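Local coordinates for CIR protein (Plasmodium chabaudi chabaudi, PDB 6ZYV), which is of unknown function but belongs to the Plasmodium PIR family of variant antigens, membrane proteins linked to malaria-infected red blood cells, at residues W94-L99 against E105-L110; I144-M149 against D205-Q210; I154-D159 against N197-D202. The protein carries 5 engineered substitutions. One frame throughout, in Å; residues are numbered along the deposited sequence.

Contact 1 (W94-L99 against E105-L110)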
loop_
_atom_site.group_PDB
_atom_site.type_symbol
_atom_site.label_atom_id
_atom_site.label_comp_id
_atom_site.label_asym_id
_atom_site.label_seq_id
_atom_site.Cartn_x
_atom_site.Cartn_y
_atom_site.Cartn_z
ATOM N N TRP A 94 0.324 -3.656 0.914
ATOM C CA TRP A 94 1.783 -3.671 0.955
ATOM C C TRP A 94 2.254 -4.903 1.727
ATOM O O TRP A 94 3.182 -5.585 1.290
ATOM C CB TRP A 94 2.330 -2.385 1.609
ATOM C CG TRP A 94 3.817 -2.414 1.844
ATOM C CD1 TRP A 94 4.803 -2.194 0.919
ATOM C CD2 TRP A 94 4.488 -2.755 3.080
ATOM N NE1 TRP A 94 6.036 -2.318 1.520
ATOM C CE2 TRP A 94 5.868 -2.654 2.848
ATOM C CE3 TRP A 94 4.052 -3.070 4.383
ATOM C CZ2 TRP A 94 6.818 -2.886 3.870
ATOM C CZ3 TRP A 94 4.989 -3.330 5.373
ATOM C CH2 TRP A 94 6.356 -3.243 5.113
ATOM N N LEU A 95 1.604 -5.201 2.865
ATOM C CA LEU A 95 1.941 -6.342 3.688
ATOM C C LEU A 95 1.781 -7.651 2.906
ATOM O O LEU A 95 2.648 -8.521 3.000
ATOM C CB LEU A 95 1.110 -6.327 4.979
ATOM C CG LEU A 95 1.459 -7.417 6.002
ATOM C CD1 LEU A 95 2.929 -7.368 6.396
ATOM C CD2 LEU A 95 0.536 -7.325 7.227
ATOM N N SER A 96 0.716 -7.765 2.083
ATOM C CA SER A 96 0.476 -8.942 1.236
ATOM C C SER A 96 1.589 -9.102 0.225
ATOM O O SER A 96 2.054 -10.212 -0.004
ATOM C CB SER A 96 -0.854 -8.816 0.503
ATOM O OG SER A 96 -1.873 -8.659 1.468
ATOM N N TYR A 97 2.029 -7.993 -0.375
ATOM C CA TYR A 97 3.129 -7.979 -1.322
ATOM C C TYR A 97 4.415 -8.496 -0.633
ATOM O O TYR A 97 5.092 -9.346 -1.194
ATOM C CB TYR A 97 3.297 -6.569 -1.945
ATOM C CG TYR A 97 4.717 -6.227 -2.325
ATOM C CD1 TYR A 97 5.290 -6.743 -3.477
ATOM C CD2 TYR A 97 5.508 -5.432 -1.501
ATOM C CE1 TYR A 97 6.609 -6.469 -3.809
ATOM C CE2 TYR A 97 6.840 -5.183 -1.798
ATOM C CZ TYR A 97 7.388 -5.689 -2.964
ATOM O OH TYR A 97 8.709 -5.427 -3.283
ATOM N N ILE A 98 4.744 -7.987 0.566
ATOM C CA ILE A 98 5.938 -8.395 1.313
ATOM C C ILE A 98 5.902 -9.884 1.650
ATOM O O ILE A 98 6.876 -10.593 1.400
ATOM C CB ILE A 98 6.089 -7.537 2.606
ATOM C CG1 ILE A 98 6.369 -6.075 2.247
ATOM C CG2 ILE A 98 7.168 -8.121 3.575
ATOM C CD1 ILE A 98 7.652 -5.856 1.507
ATOM N N LEU A 99 4.783 -10.361 2.187
ATOM C CA LEU A 99 4.651 -11.764 2.531
ATOM C C LEU A 99 4.728 -12.648 1.287
ATOM O O LEU A 99 5.353 -13.698 1.337
ATOM C CB LEU A 99 3.389 -12.025 3.368
ATOM C CG LEU A 99 3.340 -11.337 4.750
ATOM C CD1 LEU A 99 2.138 -11.813 5.540
ATOM C CD2 LEU A 99 4.609 -11.613 5.582
ATOM N N GLU A 105 6.315 -17.611 3.427
ATOM C CA GLU A 105 5.244 -16.721 3.867
ATOM C C GLU A 105 4.393 -16.474 2.612
ATOM O O GLU A 105 4.806 -16.815 1.504
ATOM C CB GLU A 105 5.782 -15.382 4.432
ATOM C CG GLU A 105 6.532 -15.443 5.756
ATOM C CD GLU A 105 5.820 -15.854 7.041
ATOM O OE1 GLU A 105 4.568 -15.849 7.079
ATOM O OE2 GLU A 105 6.533 -16.165 8.027
ATOM N N GLY A 106 3.244 -15.846 2.771
ATOM C CA GLY A 106 2.386 -15.496 1.644
ATOM C C GLY A 106 1.055 -14.952 2.095
ATOM O O GLY A 106 0.831 -14.777 3.302
ATOM N N ILE A 107 0.127 -14.749 1.145
ATOM C CA ILE A 107 -1.205 -14.267 1.515
ATOM C C ILE A 107 -1.908 -15.294 2.429
ATOM O O ILE A 107 -2.545 -14.887 3.401
ATOM C CB ILE A 107 -2.036 -13.816 0.297
ATOM C CG1 ILE A 107 -1.393 -12.553 -0.322
ATOM C CG2 ILE A 107 -3.474 -13.530 0.716
ATOM C CD1 ILE A 107 -1.622 -12.396 -1.751
ATOM N N HIS A 108 -1.615 -16.602 2.230
ATOM C CA HIS A 108 -2.109 -17.707 3.050
ATOM C C HIS A 108 -1.621 -17.651 4.510
ATOM O O HIS A 108 -2.257 -18.251 5.363
ATOM C CB HIS A 108 -1.745 -19.054 2.412
ATOM C CG HIS A 108 -0.266 -19.288 2.346
ATOM N ND1 HIS A 108 0.546 -18.528 1.524
ATOM C CD2 HIS A 108 0.500 -20.183 3.009
ATOM C CE1 HIS A 108 1.774 -18.977 1.721
ATOM N NE2 HIS A 108 1.797 -19.974 2.598
ATOM N N THR A 109 -0.523 -16.933 4.802
ATOM C CA THR A 109 -0.027 -16.749 6.163
ATOM C C THR A 109 -0.267 -15.328 6.699
ATOM O O THR A 109 0.207 -15.031 7.775
ATOM C CB THR A 109 1.482 -17.080 6.282
ATOM O OG1 THR A 109 2.270 -16.067 5.649
ATOM C CG2 THR A 109 1.837 -18.435 5.734
ATOM N N LEU A 110 -0.924 -14.437 5.930
ATOM C CA LEU A 110 -1.187 -13.060 6.323
ATOM C C LEU A 110 -1.955 -12.929 7.647
ATOM O O LEU A 110 -1.515 -12.175 8.517
ATOM C CB LEU A 110 -1.911 -12.330 5.178
ATOM C CG LEU A 110 -2.488 -10.944 5.467
ATOM C CD1 LEU A 110 -1.387 -9.953 5.742
ATOM C CD2 LEU A 110 -3.326 -10.473 4.309
#

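Contact 2 (I144-M149 against D205-Q210)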
loop_
_atom_site.group_PDB
_atom_site.type_symbol
_atom_site.label_atom_id
_atom_site.label_comp_id
_atom_site.label_asym_id
_atom_site.label_seq_id
_atom_site.Cartn_x
_atom_site.Cartn_y
_atom_site.Cartn_z
ATOM N N ILE A 144 -7.830 -8.241 5.245
ATOM C CA ILE A 144 -7.097 -9.516 5.183
ATOM C C ILE A 144 -7.904 -10.553 4.379
ATOM O O ILE A 144 -7.355 -11.240 3.513
ATOM C CB ILE A 144 -6.730 -10.018 6.613
ATOM C CG1 ILE A 144 -5.614 -9.185 7.202
ATOM C CG2 ILE A 144 -6.384 -11.518 6.644
ATOM C CD1 ILE A 144 -5.432 -9.406 8.705
ATOM N N ASP A 145 -9.207 -10.604 4.615
ATOM C CA ASP A 145 -10.092 -11.518 3.905
ATOM C C ASP A 145 -10.159 -11.172 2.414
ATOM O O ASP A 145 -10.159 -12.071 1.577
ATOM C CB ASP A 145 -11.481 -11.520 4.540
ATOM C CG ASP A 145 -12.338 -12.685 4.099
ATOM O OD1 ASP A 145 -11.807 -13.823 4.029
ATOM O OD2 ASP A 145 -13.544 -12.467 3.814
ATOM N N LEU A 146 -10.142 -9.874 2.081
ATOM C CA LEU A 146 -10.115 -9.408 0.714
ATOM C C LEU A 146 -8.820 -9.824 0.029
ATOM O O LEU A 146 -8.876 -10.208 -1.127
ATOM C CB LEU A 146 -10.268 -7.895 0.649
ATOM C CG LEU A 146 -11.690 -7.396 0.731
ATOM C CD1 LEU A 146 -11.708 -5.891 0.904
ATOM C CD2 LEU A 146 -12.541 -7.896 -0.482
ATOM N N MET A 147 -7.679 -9.773 0.721
ATOM C CA MET A 147 -6.410 -10.211 0.130
ATOM C C MET A 147 -6.438 -11.692 -0.185
ATOM O O MET A 147 -5.937 -12.091 -1.234
ATOM C CB MET A 147 -5.193 -9.835 1.003
ATOM C CG MET A 147 -5.085 -8.334 1.288
ATOM S SD MET A 147 -4.679 -7.294 -0.125
ATOM C CE MET A 147 -6.289 -6.710 -0.618
ATOM N N ASN A 148 -7.070 -12.503 0.693
ATOM C CA ASN A 148 -7.223 -13.937 0.502
ATOM C C ASN A 148 -8.205 -14.265 -0.599
ATOM O O ASN A 148 -7.961 -15.185 -1.358
ATOM C CB ASN A 148 -7.630 -14.623 1.811
ATOM C CG ASN A 148 -6.437 -14.938 2.664
ATOM O OD1 ASN A 148 -5.845 -16.021 2.534
ATOM N ND2 ASN A 148 -6.034 -13.990 3.512
ATOM N N MET A 149 -9.298 -13.507 -0.710
ATOM C CA MET A 149 -10.296 -13.715 -1.767
ATOM C C MET A 149 -9.721 -13.434 -3.165
ATOM O O MET A 149 -10.167 -14.016 -4.149
ATOM C CB MET A 149 -11.520 -12.812 -1.545
ATOM C CG MET A 149 -12.428 -13.211 -0.370
ATOM S SD MET A 149 -12.846 -14.959 -0.228
ATOM C CE MET A 149 -13.852 -14.948 1.327
ATOM N N ASP A 205 -16.910 -8.908 -9.985
ATOM C CA ASP A 205 -16.781 -9.793 -8.839
ATOM C C ASP A 205 -16.744 -8.937 -7.548
ATOM O O ASP A 205 -16.076 -7.924 -7.531
ATOM C CB ASP A 205 -15.505 -10.642 -9.021
ATOM C CG ASP A 205 -15.015 -11.374 -7.792
ATOM O OD1 ASP A 205 -15.791 -12.159 -7.222
ATOM O OD2 ASP A 205 -13.842 -11.158 -7.399
ATOM N N SER A 206 -17.498 -9.330 -6.503
ATOM C CA SER A 206 -17.612 -8.633 -5.227
ATOM C C SER A 206 -16.274 -8.267 -4.633
ATOM O O SER A 206 -16.109 -7.131 -4.184
ATOM C CB SER A 206 -18.376 -9.468 -4.201
ATOM O OG SER A 206 -19.713 -9.747 -4.579
ATOM N N SER A 207 -15.327 -9.235 -4.613
ATOM C CA SER A 207 -13.993 -9.071 -4.040
ATOM C C SER A 207 -13.146 -8.147 -4.851
ATOM O O SER A 207 -12.336 -7.411 -4.273
ATOM C CB SER A 207 -13.284 -10.419 -3.957
ATOM O OG SER A 207 -14.015 -11.249 -3.078
ATOM N N TYR A 208 -13.251 -8.236 -6.190
ATOM C CA TYR A 208 -12.448 -7.369 -7.022
ATOM C C TYR A 208 -12.919 -5.911 -6.860
ATOM O O TYR A 208 -12.087 -5.024 -6.723
ATOM C CB TYR A 208 -12.436 -7.804 -8.479
ATOM C CG TYR A 208 -11.416 -7.004 -9.256
ATOM C CD1 TYR A 208 -10.054 -7.262 -9.125
ATOM C CD2 TYR A 208 -11.804 -5.919 -10.040
ATOM C CE1 TYR A 208 -9.104 -6.473 -9.761
ATOM C CE2 TYR A 208 -10.864 -5.136 -10.698
ATOM C CZ TYR A 208 -9.512 -5.418 -10.553
ATOM O OH TYR A 208 -8.553 -4.654 -11.161
ATOM N N LYS A 209 -14.260 -5.690 -6.747
ATOM C CA LYS A 209 -14.889 -4.369 -6.576
ATOM C C LYS A 209 -14.391 -3.619 -5.344
ATOM O O LYS A 209 -14.432 -2.377 -5.313
ATOM C CB LYS A 209 -16.442 -4.461 -6.541
ATOM C CG LYS A 209 -17.188 -4.689 -7.891
ATOM C CD LYS A 209 -18.439 -5.641 -7.672
ATOM C CE LYS A 209 -19.860 -5.130 -7.884
ATOM N NZ LYS A 209 -20.904 -6.181 -7.630
ATOM N N GLN A 210 -13.932 -4.356 -4.316
ATOM C CA GLN A 210 -13.431 -3.738 -3.099
ATOM C C GLN A 210 -11.958 -3.375 -3.164
ATOM O O GLN A 210 -11.519 -2.570 -2.342
ATOM C CB GLN A 210 -13.722 -4.593 -1.871
ATOM C CG GLN A 210 -15.186 -4.654 -1.499
ATOM C CD GLN A 210 -15.374 -4.853 -0.011
ATOM O OE1 GLN A 210 -15.909 -5.870 0.431
ATOM N NE2 GLN A 210 -14.932 -3.888 0.799
#

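Contact 3 (I154-D159 against N197-D202)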
loop_
_atom_site.group_PDB
_atom_site.type_symbol
_atom_site.label_atom_id
_atom_site.label_comp_id
_atom_site.label_asym_id
_atom_site.label_seq_id
_atom_site.Cartn_x
_atom_site.Cartn_y
_atom_site.Cartn_z
ATOM N N ILE A 154 -3.522 -10.668 -6.420
ATOM C CA ILE A 154 -2.905 -9.610 -5.600
ATOM C C ILE A 154 -1.439 -9.253 -6.025
ATOM O O ILE A 154 -1.191 -8.058 -6.212
ATOM C CB ILE A 154 -3.045 -9.871 -4.072
ATOM C CG1 ILE A 154 -4.511 -9.637 -3.632
ATOM C CG2 ILE A 154 -2.100 -8.977 -3.246
ATOM C CD1 ILE A 154 -5.062 -8.216 -3.950
ATOM N N PRO A 155 -0.481 -10.192 -6.234
ATOM C CA PRO A 155 0.874 -9.774 -6.672
ATOM C C PRO A 155 0.906 -8.979 -7.987
ATOM O O PRO A 155 1.598 -7.982 -8.065
ATOM C CB PRO A 155 1.632 -11.098 -6.787
ATOM C CG PRO A 155 0.923 -12.015 -5.867
ATOM C CD PRO A 155 -0.532 -11.654 -6.028
ATOM N N LYS A 156 0.130 -9.384 -8.992
ATOM C CA LYS A 156 0.051 -8.670 -10.272
ATOM C C LYS A 156 -0.718 -7.349 -10.133
ATOM O O LYS A 156 -0.366 -6.363 -10.771
ATOM C CB LYS A 156 -0.565 -9.562 -11.366
ATOM C CG LYS A 156 0.360 -10.703 -11.740
ATOM C CD LYS A 156 -0.289 -11.745 -12.678
ATOM C CE LYS A 156 0.507 -13.044 -12.721
ATOM N NZ LYS A 156 -0.069 -14.067 -13.659
ATOM N N PHE A 157 -1.731 -7.309 -9.268
ATOM C CA PHE A 157 -2.495 -6.090 -9.012
ATOM C C PHE A 157 -1.574 -5.040 -8.373
ATOM O O PHE A 157 -1.647 -3.850 -8.708
ATOM C CB PHE A 157 -3.710 -6.419 -8.106
ATOM C CG PHE A 157 -4.549 -5.244 -7.686
ATOM C CD1 PHE A 157 -5.633 -4.830 -8.446
ATOM C CD2 PHE A 157 -4.253 -4.541 -6.536
ATOM C CE1 PHE A 157 -6.415 -3.751 -8.044
ATOM C CE2 PHE A 157 -5.031 -3.456 -6.144
ATOM C CZ PHE A 157 -6.094 -3.059 -6.908
ATOM N N TYR A 158 -0.695 -5.484 -7.467
ATOM C CA TYR A 158 0.285 -4.626 -6.799
ATOM C C TYR A 158 1.264 -4.014 -7.802
ATOM O O TYR A 158 1.638 -2.865 -7.651
ATOM C CB TYR A 158 1.062 -5.422 -5.720
ATOM C CG TYR A 158 1.907 -4.513 -4.857
ATOM C CD1 TYR A 158 1.334 -3.754 -3.848
ATOM C CD2 TYR A 158 3.254 -4.322 -5.124
ATOM C CE1 TYR A 158 2.093 -2.877 -3.072
ATOM C CE2 TYR A 158 4.019 -3.422 -4.372
ATOM C CZ TYR A 158 3.436 -2.710 -3.333
ATOM O OH TYR A 158 4.174 -1.820 -2.575
ATOM N N ASP A 159 1.668 -4.763 -8.835
ATOM C CA ASP A 159 2.525 -4.231 -9.901
ATOM C C ASP A 159 1.826 -3.074 -10.647
ATOM O O ASP A 159 2.474 -2.089 -10.983
ATOM C CB ASP A 159 2.929 -5.335 -10.878
ATOM C CG ASP A 159 4.024 -6.229 -10.309
ATOM O OD1 ASP A 159 4.843 -5.731 -9.499
ATOM O OD2 ASP A 159 4.060 -7.433 -10.663
ATOM N N ASN A 197 -7.221 -8.820 -18.874
ATOM C CA ASN A 197 -7.269 -9.838 -19.924
ATOM C C ASN A 197 -6.434 -11.059 -19.577
ATOM O O ASN A 197 -6.953 -12.152 -19.624
ATOM C CB ASN A 197 -6.845 -9.259 -21.284
ATOM C CG ASN A 197 -7.734 -8.156 -21.794
ATOM O OD1 ASN A 197 -8.737 -7.814 -21.173
ATOM N ND2 ASN A 197 -7.399 -7.554 -22.929
ATOM N N ASP A 198 -5.170 -10.895 -19.210
ATOM C CA ASP A 198 -4.288 -12.008 -18.893
ATOM C C ASP A 198 -4.760 -12.816 -17.698
ATOM O O ASP A 198 -4.572 -14.028 -17.668
ATOM C CB ASP A 198 -2.861 -11.516 -18.602
ATOM C CG ASP A 198 -2.081 -10.983 -19.786
ATOM O OD1 ASP A 198 -2.601 -11.060 -20.935
ATOM O OD2 ASP A 198 -0.957 -10.482 -19.569
ATOM N N ASN A 199 -5.345 -12.155 -16.709
ATOM C CA ASN A 199 -5.789 -12.843 -15.507
ATOM C C ASN A 199 -7.268 -13.182 -15.485
ATOM O O ASN A 199 -7.748 -13.613 -14.452
ATOM C CB ASN A 199 -5.395 -12.043 -14.290
ATOM C CG ASN A 199 -3.890 -11.914 -14.188
ATOM O OD1 ASN A 199 -3.201 -12.830 -13.749
ATOM N ND2 ASN A 199 -3.342 -10.796 -14.626
ATOM N N ASN A 200 -8.000 -12.980 -16.595
ATOM C CA ASN A 200 -9.436 -13.281 -16.692
ATOM C C ASN A 200 -10.217 -12.612 -15.543
ATOM O O ASN A 200 -11.016 -13.265 -14.865
ATOM C CB ASN A 200 -9.675 -14.793 -16.687
ATOM C CG ASN A 200 -10.978 -15.184 -17.346
ATOM O OD1 ASN A 200 -11.494 -14.487 -18.219
ATOM N ND2 ASN A 200 -11.537 -16.293 -16.928
ATOM N N VAL A 201 -9.924 -11.344 -15.282
ATOM C CA VAL A 201 -10.559 -10.638 -14.194
ATOM C C VAL A 201 -11.970 -10.235 -14.561
ATOM O O VAL A 201 -12.215 -9.637 -15.620
ATOM C CB VAL A 201 -9.713 -9.442 -13.704
ATOM C CG1 VAL A 201 -10.444 -8.670 -12.606
ATOM C CG2 VAL A 201 -8.317 -9.899 -13.248
ATOM N N ASP A 202 -12.906 -10.637 -13.710
ATOM C CA ASP A 202 -14.295 -10.241 -13.801
ATOM C C ASP A 202 -14.339 -8.987 -12.893
ATOM O O ASP A 202 -14.272 -9.112 -11.669
ATOM C CB ASP A 202 -15.180 -11.365 -13.240
ATOM C CG ASP A 202 -16.669 -11.074 -13.195
ATOM O OD1 ASP A 202 -17.072 -9.958 -13.588
ATOM O OD2 ASP A 202 -17.434 -11.973 -12.779
#

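Contact 1 (W94-L99 against E105-L110)
The flat peptide group joining Glu-105 to Gly-106 turns one face to the end of helix 81-101, and Leu-99 O sits over that face, 3.0 Å above its plane. From there the oxygen meets Gly-106 N at a poor angle for a hydrogen bond, yet it receives a CA-H...O contact from Gly-106 CA at 3.5 Å. Of the larger rings, the Trp-94 indole has Ile-98 CG1 over the rim of one face, and its NE1 is hydrogen-bonded to Asp-19 OD1, well behind the contact.

Most of the remaining contact is aliphatic, with Leu-99 and Leu-110 at its centre. The side chain of Leu-99 leans toward its own backbone N (chi1 -63°), which sends CD1 across the turn to within 3.6 Å of Leu-110 CA, while CD2 passes over Glu-105 CB. Leu-110 swings the other way, CG opposite its backbone N (chi1 170°), and its two methyls divide the helix between them: CD1 lies 3.6 Å from Leu-95 CD2, and CD2 rests on the hydroxyl of Ser-96, whose OG is hydrogen-bonded to Ile-92 O. Beside them Ile-107 CG1 touches Ser-96 CB at 3.9 Å.

Within the turn, Thr-109 OG1 is 2.7 Å from Glu-105 OE1 and 3.0 Å from Gly-106 O, either of which could take its proton. Backbone bonds from Thr-109 N to Gly-106 O and from Leu-110 N to Ile-107 O curl the chain into the next helix. This is a tight helix-loop-helix connection of an all-alpha ectodomain, its loop folded back on the helix it has just left.

Contact 2 (I144-M149 against D205-Q210)
Leu-146 tilts CG toward its backbone N (chi1 -82°), Gln-210 turns its own CG to the corresponding position, and the leucine fork and the glutamine chain, which is extended beyond CG, cross at about a right angle. CD1 of Leu-146 touches Gln-210 CB at 3.7 Å. Both methyls lie against the same face of the glutamine amide: CD1 is 3.8 Å from NE2, and CD2 is 4.0 Å from OE1. CD2 also reaches Ser-207 O, at 3.8 Å. One turn further on, Met-149 bends sharply at chi2 (-46°), which takes its thioether away from the partner helix and leaves CB to meet Ser-207 OG at 3.3 Å.

The contact is one of packing, polar groups against aliphatic ones, with the exposed Met-149 and Gln-210 at its borders. Asp-205 occupies the N-cap of the short, weakly bonded helix 206-211, its OD2 accepting from Tyr-208 N at 3.2 Å from above the carboxylate plane. Asn-150 supplies a polar bridge just beyond the pair, since its ND2 is hydrogen-bonded to both Leu-146 O and Ser-207 O.

The local axes approach to 9.5 Å, with their directions 122° apart. Behind the interface, Met-147 packs on helices 81-101 and 110-118, whereas Tyr-208 faces helix 181-198, so helix 206-211 lies between helix 134-149 and helix 181-198.

Contact 3 (I154-D159 against N197-D202)
Lys-156, on the first turn of helix 154-174, reaches Asn-199 where a Schellman motif ends helix 181-198. The first shell is a single pair of side chains crossing obliquely at the surface. Lys-156 CD comes within 3.3 Å of Asn-199 OD1, and NZ gives the same oxygen a weak hydrogen bond of 3.4 Å. The amide oxygen is thus touched by a methylene as well as by the charged end, and the bond itself is weak. Extended from CG onward, the lysine chain can pass the amide with CD and still carry NZ to its oxygen.

The asparagine is oriented from its own helix. Its other amide atom, ND2, is hydrogen-bonded to Phe-195 O, a bond consistent with OD1 being the end turned to the lysine. Phe-195 also packs against the Lys-156 side chain, while Ile-153 lies against Asn-199. The neighbouring Asp-198 is salt-bridged to Lys-194, its OD2 7.0 Å from Lys-156 NZ, so any attraction between those two charges is probably modest.

Further out, the helix end sets the position of Asn-199, the first residue to leave helical geometry. Asn-200 follows with a positive phi of 53°; Val-201 N turns back to Leu-196 O, and Asn-200 N meets Asn-197 O in a weak bond of 3.3 Å.

The three contacts illustrate how neighbouring packing sites in an all-helical domain run into one another. Contact 1 closes along the chain before the others open, whereas contact 3 is nested inside the loop closed by contact 2; the centres of contacts 2 and 3 are about 12 Å apart. Contacts 1 and 2, about 14 Å between centres, meet through Met-147, whose CG is 3.2 Å from Ser-96 OG. Contacts 1 and 3, about 16 Å between centres, are joined by the stacked rings of Tyr-97 and Tyr-158, and Ile-107 CD1 lies 3.7 Å from Ile-154 CB. Tyr-208 joins contacts 2 and 3, its CD1 3.8 Å from Val-201 CG1 and its hydroxyl beside Phe-157.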